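Local coordinates for RegF protein (Neisseria gonorrhoeae, PDB 4HOJ), which binds glutathione and calcium ions and, as a stringent starvation protein A homologue of the glutathione transferase superfamily, probably acts in regulating transcription, at residues F14-R19 / E188-A193; V21-E24 / D28-I31; N47-V52 / V61-N66; I67-I72 / F149-V154. All coordinates share one frame; numbering follows the deposited sequence. Where two conformers were deposited one is given.

Contact 1 (F14-R19 / E188-A193). With GSH (glutathione), chain C.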
loop_
_atom_site.group_PDB
_atom_site.type_symbol
_atom_site.label_atom_id
_atom_site.label_comp_id
_atom_site.label_asym_id
_atom_site.label_seq_id
_atom_site.Cartn_x
_atom_site.Cartn_y
_atom_site.Cartn_z
ATOM N N PHE A 14 8.602 1.943 12.497
ATOM C CA PHE A 14 7.913 2.642 11.415
ATOM C C PHE A 14 8.234 4.091 11.444
ATOM O O PHE A 14 8.511 4.693 10.397
ATOM C CB PHE A 14 6.399 2.365 11.493
ATOM C CG PHE A 14 6.085 0.895 11.417
ATOM C CD1 PHE A 14 6.173 0.243 10.204
ATOM C CD2 PHE A 14 5.797 0.176 12.535
ATOM C CE1 PHE A 14 5.903 -1.099 10.102
ATOM C CE2 PHE A 14 5.571 -1.208 12.470
ATOM C CZ PHE A 14 5.628 -1.846 11.236
ATOM N N SER A 15 8.355 4.673 12.647
ATOM C CA SER A 15 8.856 6.054 12.795
ATOM C C SER A 15 10.330 6.179 12.352
ATOM O O SER A 15 10.735 7.194 11.780
ATOM C CB SER A 15 8.756 6.506 14.291
ATOM O OG SER A 15 7.368 6.525 14.715
ATOM N N HIS A 16 11.092 5.138 12.651
ATOM C CA HIS A 16 12.496 5.086 12.288
ATOM C C HIS A 16 12.647 5.233 10.755
ATOM O O HIS A 16 13.518 5.966 10.264
ATOM C CB HIS A 16 13.050 3.778 12.826
ATOM C CG HIS A 16 14.533 3.654 12.748
ATOM N ND1 HIS A 16 15.156 2.515 13.184
ATOM C CD2 HIS A 16 15.502 4.468 12.224
ATOM C CE1 HIS A 16 16.467 2.644 12.998
ATOM N NE2 HIS A 16 16.706 3.817 12.404
ATOM N N ARG A 17 11.733 4.615 9.982
ATOM C CA ARG A 17 11.822 4.731 8.519
ATOM C C ARG A 17 11.725 6.192 8.132
ATOM O O ARG A 17 12.487 6.674 7.271
ATOM C CB ARG A 17 10.653 4.014 7.792
ATOM C CG ARG A 17 10.560 2.550 7.971
ATOM C CD ARG A 17 9.266 2.068 7.299
ATOM N NE ARG A 17 9.259 0.616 7.095
ATOM C CZ ARG A 17 8.154 -0.036 6.716
ATOM N NH1 ARG A 17 6.949 0.571 6.694
ATOM N NH2 ARG A 17 8.288 -1.320 6.448
ATOM N N CYS A 18 10.766 6.911 8.735
ATOM C CA CYS A 18 10.533 8.313 8.350
ATOM C C CYS A 18 11.674 9.207 8.814
ATOM O O CYS A 18 12.112 10.092 8.072
ATOM C CB CYS A 18 9.211 8.794 8.937
ATOM S SG CYS A 18 7.780 7.827 8.397
ATOM N N ARG A 19 12.238 8.970 9.997
ATOM C CA ARG A 19 13.414 9.698 10.456
ATOM C C ARG A 19 14.571 9.487 9.500
ATOM O O ARG A 19 15.272 10.445 9.156
ATOM C CB ARG A 19 13.744 9.307 11.920
ATOM C CG ARG A 19 12.739 9.900 12.916
ATOM C CD ARG A 19 13.137 9.513 14.341
ATOM N NE ARG A 19 12.478 8.304 14.836
ATOM C CZ ARG A 19 13.072 7.129 15.086
ATOM N NH1 ARG A 19 12.396 6.169 15.763
ATOM N NH2 ARG A 19 14.316 6.913 14.744
ATOM N N GLU A 188 25.587 8.061 6.905
ATOM C CA GLU A 188 25.527 9.181 7.813
ATOM C C GLU A 188 24.098 9.451 8.288
ATOM O O GLU A 188 23.862 9.674 9.463
ATOM C CB GLU A 188 26.096 10.422 7.093
ATOM C CG GLU A 188 26.131 11.651 7.920
ATOM C CD GLU A 188 26.804 12.807 7.195
ATOM O OE1 GLU A 188 26.208 13.336 6.235
ATOM O OE2 GLU A 188 27.933 13.176 7.563
ATOM N N ALA A 189 23.129 9.405 7.380
ATOM C CA ALA A 189 21.747 9.761 7.759
ATOM C C ALA A 189 21.110 8.655 8.549
ATOM O O ALA A 189 20.200 8.908 9.334
ATOM C CB ALA A 189 20.894 10.071 6.525
ATOM N N PHE A 190 21.585 7.425 8.360
ATOM C CA PHE A 190 21.056 6.359 9.186
ATOM C C PHE A 190 21.451 6.614 10.639
ATOM O O PHE A 190 20.601 6.527 11.543
ATOM C CB PHE A 190 21.536 4.981 8.704
ATOM C CG PHE A 190 20.985 3.874 9.545
ATOM C CD1 PHE A 190 21.661 3.493 10.702
ATOM C CD2 PHE A 190 19.769 3.261 9.228
ATOM C CE1 PHE A 190 21.102 2.510 11.540
ATOM C CE2 PHE A 190 19.210 2.286 10.057
ATOM C CZ PHE A 190 19.894 1.905 11.223
ATOM N N ILE A 191 22.719 6.861 10.854
ATOM C CA ILE A 191 23.172 7.157 12.207
ATOM C C ILE A 191 22.493 8.378 12.826
ATOM O O ILE A 191 22.066 8.324 13.998
ATOM C CB ILE A 191 24.667 7.311 12.242
ATOM C CG1 ILE A 191 25.317 5.988 11.857
ATOM C CG2 ILE A 191 25.153 7.744 13.631
ATOM C CD1 ILE A 191 26.693 6.186 11.269
ATOM N N GLU A 192 22.334 9.450 12.027
ATOM C CA GLU A 192 21.613 10.630 12.513
ATOM C C GLU A 192 20.191 10.336 12.931
ATOM O O GLU A 192 19.666 10.917 13.872
ATOM C CB GLU A 192 21.526 11.714 11.445
ATOM C CG GLU A 192 22.825 12.408 11.085
ATOM C CD GLU A 192 22.618 13.401 9.946
ATOM O OE1 GLU A 192 22.150 13.030 8.843
ATOM O OE2 GLU A 192 22.943 14.580 10.140
ATOM N N ALA A 193 19.524 9.450 12.200
ATOM C CA ALA A 193 18.144 9.119 12.458
ATOM C C ALA A 193 17.874 8.280 13.678
ATOM O O ALA A 193 16.735 8.273 14.201
ATOM C CB ALA A 193 17.567 8.418 11.256
HETATM N N1 GSH C . 1.281 0.623 9.319
HETATM C CA1 GSH C . 1.866 1.613 10.269
HETATM C C1 GSH C . 2.930 2.400 9.597
HETATM O O11 GSH C . 3.132 3.596 9.928
HETATM O O12 GSH C . 3.615 1.818 8.736
HETATM C CB1 GSH C . 2.323 0.937 11.569
HETATM C CG1 GSH C . 2.690 1.934 12.675
HETATM C CD1 GSH C . 2.782 1.225 14.012
HETATM O OE1 GSH C . 2.627 0.034 14.160
HETATM N N2 GSH C . 3.125 2.091 15.040
HETATM C CA2 GSH C . 3.211 1.553 16.397
HETATM C C2 GSH C . 2.164 2.279 17.204
HETATM O O2 GSH C . 1.869 3.462 17.145
HETATM C CB2 GSH C . 4.512 1.784 17.088
HETATM S SG2 GSH C . 5.913 1.130 16.225
HETATM N N3 GSH C . 1.558 1.443 18.233
HETATM C CA3 GSH C . 0.527 1.967 19.110
HETATM C C3 GSH C . -0.719 1.180 18.850
HETATM O O31 GSH C . -0.891 0.342 17.900
HETATM O O32 GSH C . -1.661 1.411 19.643
HETATM O O HOH W 1 18.451 5.293 11.090
#

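Contact 2 (V21-E24 / D28-I31)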
loop_
_atom_site.group_PDB
_atom_site.type_symbol
_atom_site.label_atom_id
_atom_site.label_comp_id
_atom_site.label_asym_id
_atom_site.label_seq_id
_atom_site.Cartn_x
_atom_site.Cartn_y
_atom_site.Cartn_z
ATOM N N VAL A 21 14.433 8.800 6.220
ATOM C CA VAL A 21 14.203 9.604 5.033
ATOM C C VAL A 21 14.467 11.066 5.297
ATOM O O VAL A 21 15.092 11.732 4.466
ATOM C CB VAL A 21 12.763 9.412 4.449
ATOM C CG1 VAL A 21 12.524 10.392 3.273
ATOM C CG2 VAL A 21 12.552 8.006 3.959
ATOM N N LEU A 22 13.988 11.598 6.414
ATOM C CA LEU A 22 14.140 13.024 6.681
ATOM C C LEU A 22 15.588 13.420 6.748
ATOM O O LEU A 22 15.977 14.438 6.174
ATOM C CB LEU A 22 13.350 13.422 7.935
ATOM C CG LEU A 22 11.836 13.432 7.710
ATOM C CD1 LEU A 22 11.131 13.379 9.062
ATOM C CD2 LEU A 22 11.427 14.660 6.926
ATOM N N TYR A 23 16.420 12.612 7.406
ATOM C CA TYR A 23 17.838 12.927 7.443
ATOM C C TYR A 23 18.555 12.700 6.124
ATOM O O TYR A 23 19.501 13.432 5.817
ATOM C CB TYR A 23 18.506 12.190 8.602
ATOM C CG TYR A 23 18.238 12.840 9.952
ATOM C CD1 TYR A 23 18.868 14.028 10.270
ATOM C CD2 TYR A 23 17.356 12.291 10.869
ATOM C CE1 TYR A 23 18.644 14.631 11.480
ATOM C CE2 TYR A 23 17.120 12.894 12.102
ATOM C CZ TYR A 23 17.771 14.072 12.374
ATOM O OH TYR A 23 17.601 14.742 13.571
ATOM N N GLU A 24 18.057 11.770 5.297
ATOM C CA GLU A 24 18.664 11.631 3.964
ATOM C C GLU A 24 18.386 12.875 3.121
ATOM O O GLU A 24 19.233 13.258 2.335
ATOM C CB GLU A 24 18.107 10.378 3.207
ATOM C CG GLU A 24 18.626 9.021 3.702
ATOM C CD GLU A 24 20.034 8.725 3.215
ATOM O OE1 GLU A 24 20.415 9.245 2.126
ATOM O OE2 GLU A 24 20.770 7.997 3.878
ATOM N N ASP A 28 14.670 21.111 6.667
ATOM C CA ASP A 28 14.266 21.449 8.024
ATOM C C ASP A 28 13.003 20.703 8.410
ATOM O O ASP A 28 12.018 20.634 7.666
ATOM C CB ASP A 28 14.107 22.961 8.224
ATOM C CG ASP A 28 12.808 23.499 7.638
ATOM O OD1 ASP A 28 12.337 22.957 6.605
ATOM O OD2 ASP A 28 12.265 24.476 8.215
ATOM N N PHE A 29 13.050 20.105 9.587
ATOM C CA PHE A 29 11.894 19.401 10.117
ATOM C C PHE A 29 12.027 19.381 11.618
ATOM O O PHE A 29 13.103 19.644 12.193
ATOM C CB PHE A 29 11.761 17.961 9.581
ATOM C CG PHE A 29 12.981 17.106 9.813
ATOM C CD1 PHE A 29 14.069 17.213 8.978
ATOM C CD2 PHE A 29 13.038 16.233 10.864
ATOM C CE1 PHE A 29 15.186 16.461 9.189
ATOM C CE2 PHE A 29 14.166 15.452 11.061
ATOM C CZ PHE A 29 15.229 15.575 10.222
ATOM N N GLU A 30 10.926 19.045 12.256
ATOM C CA GLU A 30 10.869 18.926 13.693
ATOM C C GLU A 30 10.409 17.513 13.983
ATOM O O GLU A 30 9.549 16.995 13.272
ATOM C CB GLU A 30 9.862 19.948 14.233
ATOM C CG GLU A 30 9.513 19.801 15.699
ATOM C CD GLU A 30 9.017 21.104 16.291
ATOM O OE1 GLU A 30 8.413 21.075 17.391
ATOM O OE2 GLU A 30 9.256 22.161 15.655
ATOM N N ILE A 31 10.953 16.894 15.024
ATOM C CA ILE A 31 10.471 15.622 15.543
ATOM C C ILE A 31 9.770 15.846 16.877
ATOM O O ILE A 31 10.323 16.518 17.791
ATOM C CB ILE A 31 11.622 14.605 15.707
ATOM C CG1 ILE A 31 12.308 14.340 14.393
ATOM C CG2 ILE A 31 11.112 13.249 16.190
ATOM C CD1 ILE A 31 13.546 13.469 14.501
#

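Contact 3 (N47-V52 / V61-N66). With GSH (glutathione), chain C.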
loop_
_atom_site.group_PDB
_atom_site.type_symbol
_atom_site.label_atom_id
_atom_site.label_comp_id
_atom_site.label_asym_id
_atom_site.label_seq_id
_atom_site.Cartn_x
_atom_site.Cartn_y
_atom_site.Cartn_z
ATOM N N ASN A 47 -4.783 10.636 13.230
ATOM C CA ASN A 47 -4.627 9.313 12.674
ATOM C C ASN A 47 -5.724 8.454 13.297
ATOM O O ASN A 47 -5.664 8.142 14.475
ATOM C CB ASN A 47 -3.237 8.745 13.037
ATOM C CG ASN A 47 -3.036 7.325 12.507
ATOM O OD1 ASN A 47 -3.960 6.736 11.890
ATOM N ND2 ASN A 47 -1.883 6.748 12.745
ATOM N N PRO A 48 -6.714 8.002 12.517
ATOM C CA PRO A 48 -7.779 7.213 13.163
ATOM C C PRO A 48 -7.306 5.881 13.719
ATOM O O PRO A 48 -7.972 5.316 14.600
ATOM C CB PRO A 48 -8.793 6.978 12.025
ATOM C CG PRO A 48 -7.993 7.030 10.830
ATOM C CD PRO A 48 -6.936 8.124 11.062
ATOM N N TYR A 49 -6.121 5.430 13.308
ATOM C CA TYR A 49 -5.548 4.232 13.916
ATOM C C TYR A 49 -4.763 4.491 15.196
ATOM O O TYR A 49 -4.321 3.535 15.827
ATOM C CB TYR A 49 -4.664 3.491 12.909
ATOM C CG TYR A 49 -5.388 3.248 11.614
ATOM C CD1 TYR A 49 -6.596 2.579 11.583
ATOM C CD2 TYR A 49 -4.913 3.760 10.422
ATOM C CE1 TYR A 49 -7.268 2.392 10.376
ATOM C CE2 TYR A 49 -5.583 3.570 9.220
ATOM C CZ TYR A 49 -6.738 2.898 9.226
ATOM O OH TYR A 49 -7.400 2.731 7.984
ATOM N N ASN A 50 -4.622 5.775 15.544
ATOM C CA ASN A 50 -4.001 6.140 16.838
ATOM C C ASN A 50 -2.585 5.585 17.026
ATOM O O ASN A 50 -2.251 5.002 18.061
ATOM C CB ASN A 50 -4.889 5.686 17.972
ATOM C CG ASN A 50 -4.592 6.395 19.272
ATOM O OD1 ASN A 50 -4.049 7.497 19.295
ATOM N ND2 ASN A 50 -5.047 5.797 20.360
ATOM N N GLN A 51 -1.772 5.717 15.981
ATOM C CA GLN A 51 -0.410 5.225 15.913
ATOM C C GLN A 51 0.525 6.332 15.428
ATOM O O GLN A 51 0.141 7.311 14.783
ATOM C CB GLN A 51 -0.297 4.074 14.921
ATOM C CG GLN A 51 -1.049 2.847 15.381
ATOM C CD GLN A 51 -0.924 1.723 14.385
ATOM O OE1 GLN A 51 -0.853 1.958 13.172
ATOM N NE2 GLN A 51 -0.856 0.484 14.880
ATOM N N VAL A 52 1.809 6.112 15.754
ATOM C CA VAL A 52 2.894 6.835 15.091
ATOM C C VAL A 52 3.510 5.938 14.016
ATOM O O VAL A 52 3.424 4.712 14.110
ATOM C CB VAL A 52 4.000 7.265 16.113
ATOM C CG1 VAL A 52 3.419 8.331 16.995
ATOM C CG2 VAL A 52 4.513 6.056 16.905
ATOM N N VAL A 61 -2.040 16.305 6.690
ATOM C CA VAL A 61 -1.775 15.329 7.738
ATOM C C VAL A 61 -1.693 13.940 7.108
ATOM O O VAL A 61 -2.677 13.503 6.473
ATOM C CB VAL A 61 -2.918 15.315 8.739
ATOM C CG1 VAL A 61 -2.635 14.315 9.838
ATOM C CG2 VAL A 61 -3.069 16.717 9.359
ATOM N N LEU A 62 -0.578 13.238 7.255
ATOM C CA LEU A 62 -0.423 11.877 6.734
ATOM C C LEU A 62 -0.076 10.916 7.838
ATOM O O LEU A 62 0.714 11.242 8.739
ATOM C CB LEU A 62 0.697 11.818 5.708
ATOM C CG LEU A 62 0.481 12.635 4.445
ATOM C CD1 LEU A 62 1.757 12.508 3.594
ATOM C CD2 LEU A 62 -0.717 12.096 3.630
ATOM N N HIS A 63 -0.571 9.684 7.769
ATOM C CA HIS A 63 -0.028 8.574 8.542
ATOM C C HIS A 63 0.315 7.483 7.523
ATOM O O HIS A 63 0.147 7.674 6.311
ATOM C CB HIS A 63 -1.036 8.119 9.611
ATOM C CG HIS A 63 -2.423 7.837 9.087
ATOM N ND1 HIS A 63 -2.850 6.587 8.669
ATOM C CD2 HIS A 63 -3.485 8.662 8.935
ATOM C CE1 HIS A 63 -4.108 6.677 8.251
ATOM N NE2 HIS A 63 -4.520 7.924 8.398
ATOM N N GLU A 64 0.790 6.364 8.062
ATOM C CA GLU A 64 1.329 5.216 7.342
ATOM C C GLU A 64 2.705 5.547 6.808
ATOM O O GLU A 64 2.907 6.317 5.851
ATOM C CB GLU A 64 0.392 4.804 6.200
ATOM C CG GLU A 64 0.763 3.468 5.567
ATOM C CD GLU A 64 0.655 2.275 6.487
ATOM O OE1 GLU A 64 0.103 2.390 7.584
ATOM O OE2 GLU A 64 1.051 1.182 5.998
ATOM N N SER A 65 3.711 4.976 7.478
ATOM C CA SER A 65 5.118 5.309 7.217
ATOM C C SER A 65 5.519 5.295 5.751
ATOM O O SER A 65 6.186 6.262 5.315
ATOM C CB SER A 65 6.024 4.405 8.073
ATOM O OG SER A 65 5.908 3.016 7.724
ATOM N N ASN A 66 5.096 4.283 4.987
ATOM C CA ASN A 66 5.579 4.283 3.600
ATOM C C ASN A 66 4.919 5.373 2.762
ATOM O O ASN A 66 5.502 5.856 1.805
ATOM C CB ASN A 66 5.313 2.923 2.945
ATOM C CG ASN A 66 6.274 1.864 3.387
ATOM O OD1 ASN A 66 7.331 2.116 3.951
ATOM N ND2 ASN A 66 5.879 0.618 3.134
HETATM N N1 GSH C . 1.281 0.623 9.319
HETATM C CA1 GSH C . 1.866 1.613 10.269
HETATM C C1 GSH C . 2.930 2.400 9.597
HETATM O O11 GSH C . 3.132 3.596 9.928
HETATM O O12 GSH C . 3.615 1.818 8.736
HETATM C CB1 GSH C . 2.323 0.937 11.569
HETATM C CG1 GSH C . 2.690 1.934 12.675
HETATM C CD1 GSH C . 2.782 1.225 14.012
HETATM O OE1 GSH C . 2.627 0.034 14.160
HETATM N N2 GSH C . 3.125 2.091 15.040
HETATM C CA2 GSH C . 3.211 1.553 16.397
HETATM C C2 GSH C . 2.164 2.279 17.204
HETATM O O2 GSH C . 1.869 3.462 17.145
HETATM C CB2 GSH C . 4.512 1.784 17.088
HETATM S SG2 GSH C . 5.913 1.130 16.225
HETATM N N3 GSH C . 1.558 1.443 18.233
HETATM C CA3 GSH C . 0.527 1.967 19.110
HETATM C C3 GSH C . -0.719 1.180 18.850
HETATM O O31 GSH C . -0.891 0.342 17.900
HETATM O O32 GSH C . -1.661 1.411 19.643
#

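Contact 4 (I67-I72 / F149-V154)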
loop_
_atom_site.group_PDB
_atom_site.type_symbol
_atom_site.label_atom_id
_atom_site.label_comp_id
_atom_site.label_asym_id
_atom_site.label_seq_id
_atom_site.Cartn_x
_atom_site.Cartn_y
_atom_site.Cartn_z
ATOM N N ILE A 67 3.709 5.787 3.141
ATOM C CA ILE A 67 2.983 6.861 2.420
ATOM C C ILE A 67 3.623 8.215 2.794
ATOM O O ILE A 67 3.859 9.076 1.936
ATOM C CB ILE A 67 1.489 6.820 2.805
ATOM C CG1 ILE A 67 0.890 5.564 2.198
ATOM C CG2 ILE A 67 0.774 8.044 2.293
ATOM C CD1 ILE A 67 -0.555 5.439 2.448
ATOM N N ILE A 68 3.951 8.429 4.080
ATOM C CA ILE A 68 4.664 9.608 4.500
ATOM C C ILE A 68 5.964 9.700 3.704
ATOM O O ILE A 68 6.326 10.760 3.195
ATOM C CB ILE A 68 4.983 9.463 6.007
ATOM C CG1 ILE A 68 3.683 9.655 6.809
ATOM C CG2 ILE A 68 6.055 10.519 6.418
ATOM C CD1 ILE A 68 3.853 9.253 8.351
ATOM N N ASN A 69 6.641 8.562 3.554
ATOM C CA ASN A 69 7.954 8.599 2.895
ATOM C C ASN A 69 7.857 8.881 1.415
ATOM O O ASN A 69 8.702 9.595 0.874
ATOM C CB ASN A 69 8.697 7.316 3.160
ATOM C CG ASN A 69 9.216 7.265 4.566
ATOM O OD1 ASN A 69 9.150 8.244 5.305
ATOM N ND2 ASN A 69 9.738 6.088 4.953
ATOM N N GLU A 70 6.813 8.356 0.740
ATOM C CA GLU A 70 6.527 8.756 -0.656
ATOM C C GLU A 70 6.344 10.227 -0.777
ATOM O O GLU A 70 6.875 10.854 -1.696
ATOM C CB GLU A 70 5.260 8.094 -1.194
ATOM C CG GLU A 70 5.424 6.621 -1.468
ATOM C CD GLU A 70 5.875 6.286 -2.869
ATOM O OE1 GLU A 70 6.266 7.203 -3.636
ATOM O OE2 GLU A 70 5.836 5.076 -3.201
ATOM N N TYR A 71 5.546 10.784 0.125
ATOM C CA TYR A 71 5.327 12.220 0.121
ATOM C C TYR A 71 6.646 12.959 0.270
ATOM O O TYR A 71 6.945 13.845 -0.524
ATOM C CB TYR A 71 4.312 12.626 1.219
ATOM C CG TYR A 71 4.219 14.108 1.364
ATOM C CD1 TYR A 71 3.542 14.877 0.433
ATOM C CD2 TYR A 71 4.797 14.742 2.448
ATOM C CE1 TYR A 71 3.450 16.253 0.580
ATOM C CE2 TYR A 71 4.727 16.125 2.603
ATOM C CZ TYR A 71 4.063 16.870 1.672
ATOM O OH TYR A 71 3.954 18.227 1.829
ATOM N N ILE A 72 7.448 12.592 1.263
ATOM C CA ILE A 72 8.687 13.308 1.485
ATOM C C ILE A 72 9.569 13.251 0.216
ATOM O O ILE A 72 10.197 14.242 -0.166
ATOM C CB ILE A 72 9.403 12.785 2.721
ATOM C CG1 ILE A 72 8.595 13.116 3.961
ATOM C CG2 ILE A 72 10.791 13.477 2.824
ATOM C CD1 ILE A 72 9.064 12.315 5.174
ATOM N N PHE A 149 21.039 3.042 -3.818
ATOM C CA PHE A 149 20.254 3.143 -2.580
ATOM C C PHE A 149 18.896 3.715 -2.884
ATOM O O PHE A 149 18.778 4.665 -3.646
ATOM C CB PHE A 149 21.002 4.088 -1.639
ATOM C CG PHE A 149 20.275 4.362 -0.342
ATOM C CD1 PHE A 149 20.234 3.407 0.645
ATOM C CD2 PHE A 149 19.631 5.591 -0.119
ATOM C CE1 PHE A 149 19.585 3.684 1.861
ATOM C CE2 PHE A 149 18.989 5.875 1.085
ATOM C CZ PHE A 149 18.948 4.913 2.071
ATOM N N SER A 150 17.853 3.179 -2.244
ATOM C CA SER A 150 16.492 3.646 -2.519
ATOM C C SER A 150 15.605 3.587 -1.315
ATOM O O SER A 150 16.002 3.083 -0.246
ATOM C CB SER A 150 15.762 2.844 -3.633
ATOM O OG SER A 150 15.437 1.549 -3.159
ATOM N N MET A 151 14.382 4.075 -1.511
ATOM C CA MET A 151 13.365 4.053 -0.443
ATOM C C MET A 151 13.063 2.626 0.008
ATOM O O MET A 151 12.613 2.379 1.119
ATOM C CB MET A 151 12.082 4.643 -1.020
ATOM C CG MET A 151 11.086 4.779 0.071
ATOM S SD MET A 151 11.625 6.142 1.090
ATOM C CE MET A 151 11.004 7.499 0.098
ATOM N N ILE A 152 13.313 1.667 -0.867
ATOM C CA ILE A 152 13.102 0.290 -0.486
ATOM C C ILE A 152 14.075 -0.165 0.617
ATOM O O ILE A 152 13.724 -0.854 1.583
ATOM C CB ILE A 152 13.042 -0.664 -1.729
ATOM C CG1 ILE A 152 12.262 -0.074 -2.929
ATOM C CG2 ILE A 152 12.448 -1.999 -1.288
ATOM C CD1 ILE A 152 11.006 0.671 -2.725
ATOM N N ASP A 153 15.320 0.272 0.485
ATOM C CA ASP A 153 16.302 0.084 1.557
ATOM C C ASP A 153 15.900 0.796 2.853
ATOM O O ASP A 153 16.000 0.261 3.958
ATOM C CB ASP A 153 17.665 0.601 1.108
ATOM C CG ASP A 153 18.126 -0.061 -0.196
ATOM O OD1 ASP A 153 18.429 -1.276 -0.161
ATOM O OD2 ASP A 153 18.190 0.620 -1.217
ATOM N N VAL A 154 15.371 1.986 2.701
ATOM C CA VAL A 154 14.910 2.740 3.852
ATOM C C VAL A 154 13.844 1.971 4.601
ATOM O O VAL A 154 13.885 1.878 5.851
ATOM C CB VAL A 154 14.337 4.096 3.429
ATOM C CG1 VAL A 154 13.575 4.770 4.586
ATOM C CG2 VAL A 154 15.459 4.998 2.913
#

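Contact 1 (F14-R19 / E188-A193)
The first helix of the thioredoxin-like domain, 13-25, meets the short helix 188-193 near the C terminus through Arg19 and His16. The two segments run at 131° with their axes 9.6 Å apart. Arg19 NH2 donates to Ala193 O at 2.8 Å. The bond is bent, and the oxygen lies slightly out of the guanidinium plane. A bend in the Arg19 chain (chi3 -94°) folds the group back over Ser15 and His16. The same NH2 forms a salt bridge with Glu198, while NE and NH1 bond to Ser8 OG and Gly9 O. The guanidinium is therefore held from several directions. Ala193 CB also packs 3.6 Å from Arg19 C. His16 NE2 and Phe190 CE2 are 3.8 Å apart, and their rings meet obliquely. A water bound to His16 NE2 at 2.6 Å donates to Phe190 O and lies above one face of the Phe190 ring, toward its rim. Arg162 bonds to the other ring nitrogen, ND1. At the start of the helix, glutathione CB1 lies over one face of Phe14, toward the rim, with glutathione O12 3.3 Å from Phe14 CD1. This is domain packing in a glutathione transferase fold, beside the glutathione site.

Contact 2 (V21-E24 / D28-I31)
Beside Leu22 and Tyr23, which pack on Phe29, Glu24 OE2 forms a salt bridge with Arg187 NE. Backbone bonds from Glu30 lead to Leu6 on strand 5-8 and to Met4 just before it. The contact itself is apolar and centres on the Phe29 ring. Leu22 CB lies 3.7 Å from the centroid of the Phe29 ring, 11° off its normal, a CH-pi contact. Leu22 CD1 reaches the same ring further out, 3.9 Å from Phe29 CD2. The CZ edge of Phe29 points into Tyr23. This is a T-shaped pair with planes at 81°, and Phe29 CZ stands over the centre of the Tyr23 ring, 3.7 Å from Tyr23 CZ. Phe29 CG lies between its own backbone N and carbonyl carbon (chi1 56°), which sends the ring back from the chain toward the helix. Ile31 CD1 adds a lighter touch, 4.3 Å from Tyr23 CE2. The cluster closes the turn from helix 13-25 into strand 30-33 of the beta-alpha-beta unit. Helix 65-75 touches Leu22, and helix 188-193 packs on Tyr23.

Contact 3 (N47-V52 / V61-N66)
One side of the glutathione site is built by loop 47-52 and by the end of strand 60-63 with the start of helix 65-75; Asn47 on His63 joins them. The Asn47 amide stacks on the imidazole with planes 10° apart. Its OD1 stands over the ring centre, 3.4 Å from His63 CG. Pro48 CD approaches His63 NE2 at 3.6 Å, and the Tyr49 ring meets His63 obliquely through Tyr49 CE2 and His63 CE1. Asn47 also holds its own loop in shape. OD1 accepts from Tyr49 N at 2.9 Å, an Asx turn, with the donor above the carbonyl plane. ND2 donates to Gln51 O. With CG anti to the backbone N (chi1 178°), the amide lies between the loop and the histidine. On the ligand side, Val52 N gives to glutathione O2 at 3.0 Å, and Val52 O takes from glutathione N2 at 2.8 Å, a two-way backbone pairing. Gln51 NE2 makes a nearly straight bond (170°) to the glycyl carboxylate oxygen O31. At the other end, Glu64 OE1 holds the amino group N1 at 2.7 Å. Ser65 N and OG grip the gamma-glutamyl carboxylate at the start of helix 65-75, where the helix end would be expected to favour a negative charge. Tyr49 makes a cation-pi contact with Lys101 of the second subunit. This is the glutathione-binding site of the thioredoxin-fold domain in glutathione transferases.

Contact 4 (I67-I72 / F149-V154)
Met151 packs tightly on Asn69, whereas the margins toward Val154 and Glu70 are looser. The methyl carbon Met151 CE lies 3.2 Å from Asn69 O, and Met151 SD is 3.8 Å from Asn69 CB. Bends at chi2 (73°) and chi3 (81°) curl the end of the thioether onto the backbone of helix 65-75. Asn69 ND2 is 4.1 Å from Val154 CG1, and Met151 CE is 4.3 Å from Glu70 N. The Glu70 side chain is partly exposed and was modelled in two conformers. Val21 of helix 13-25 touches Asn69, Met151 and Val154 together, so a third helix backs the buried side. Met151 is the first residue of helix 151-161, inside a capping box made by Ser150 and Asp153. Ser150 OG accepts from Ile152 N at 3.1 Å, and Asp153 OD2, through its anti lone pair, accepts from Ser150 N at 2.8 Å. The other carboxylate oxygen, Asp153 OD1, bonds to Tyr180 OH and Ile144 N. Ser150 to Asp153 is the N-capping box, Ser/Thr-x-x-Asp, that begins this helix of the all-helical domain and is a conserved local motif of glutathione transferases.

In the fold
Contact 1 opens first, at 14-19, and closes last, at 188-193. Its loop encloses the other three, which follow in series without crossing. Contact 2 closes the short turn between helix 13-25 and strand 30-33. Contact 3 next joins the loop after helix 41-46 to the end of strand 60-63, closing a loop that holds strand 54-57 and the turn of the hairpin. Contact 4 starts on helix 65-75 and spans much of the helical domain before closing at 149-154. Contacts 2 and 3 stay within the N-terminal domain and reach the same sheet; contact 4 joins that domain to the C-terminal one, and contact 1 ties it to the last part of the chain. Contacts 1 and 3 share the glutathione.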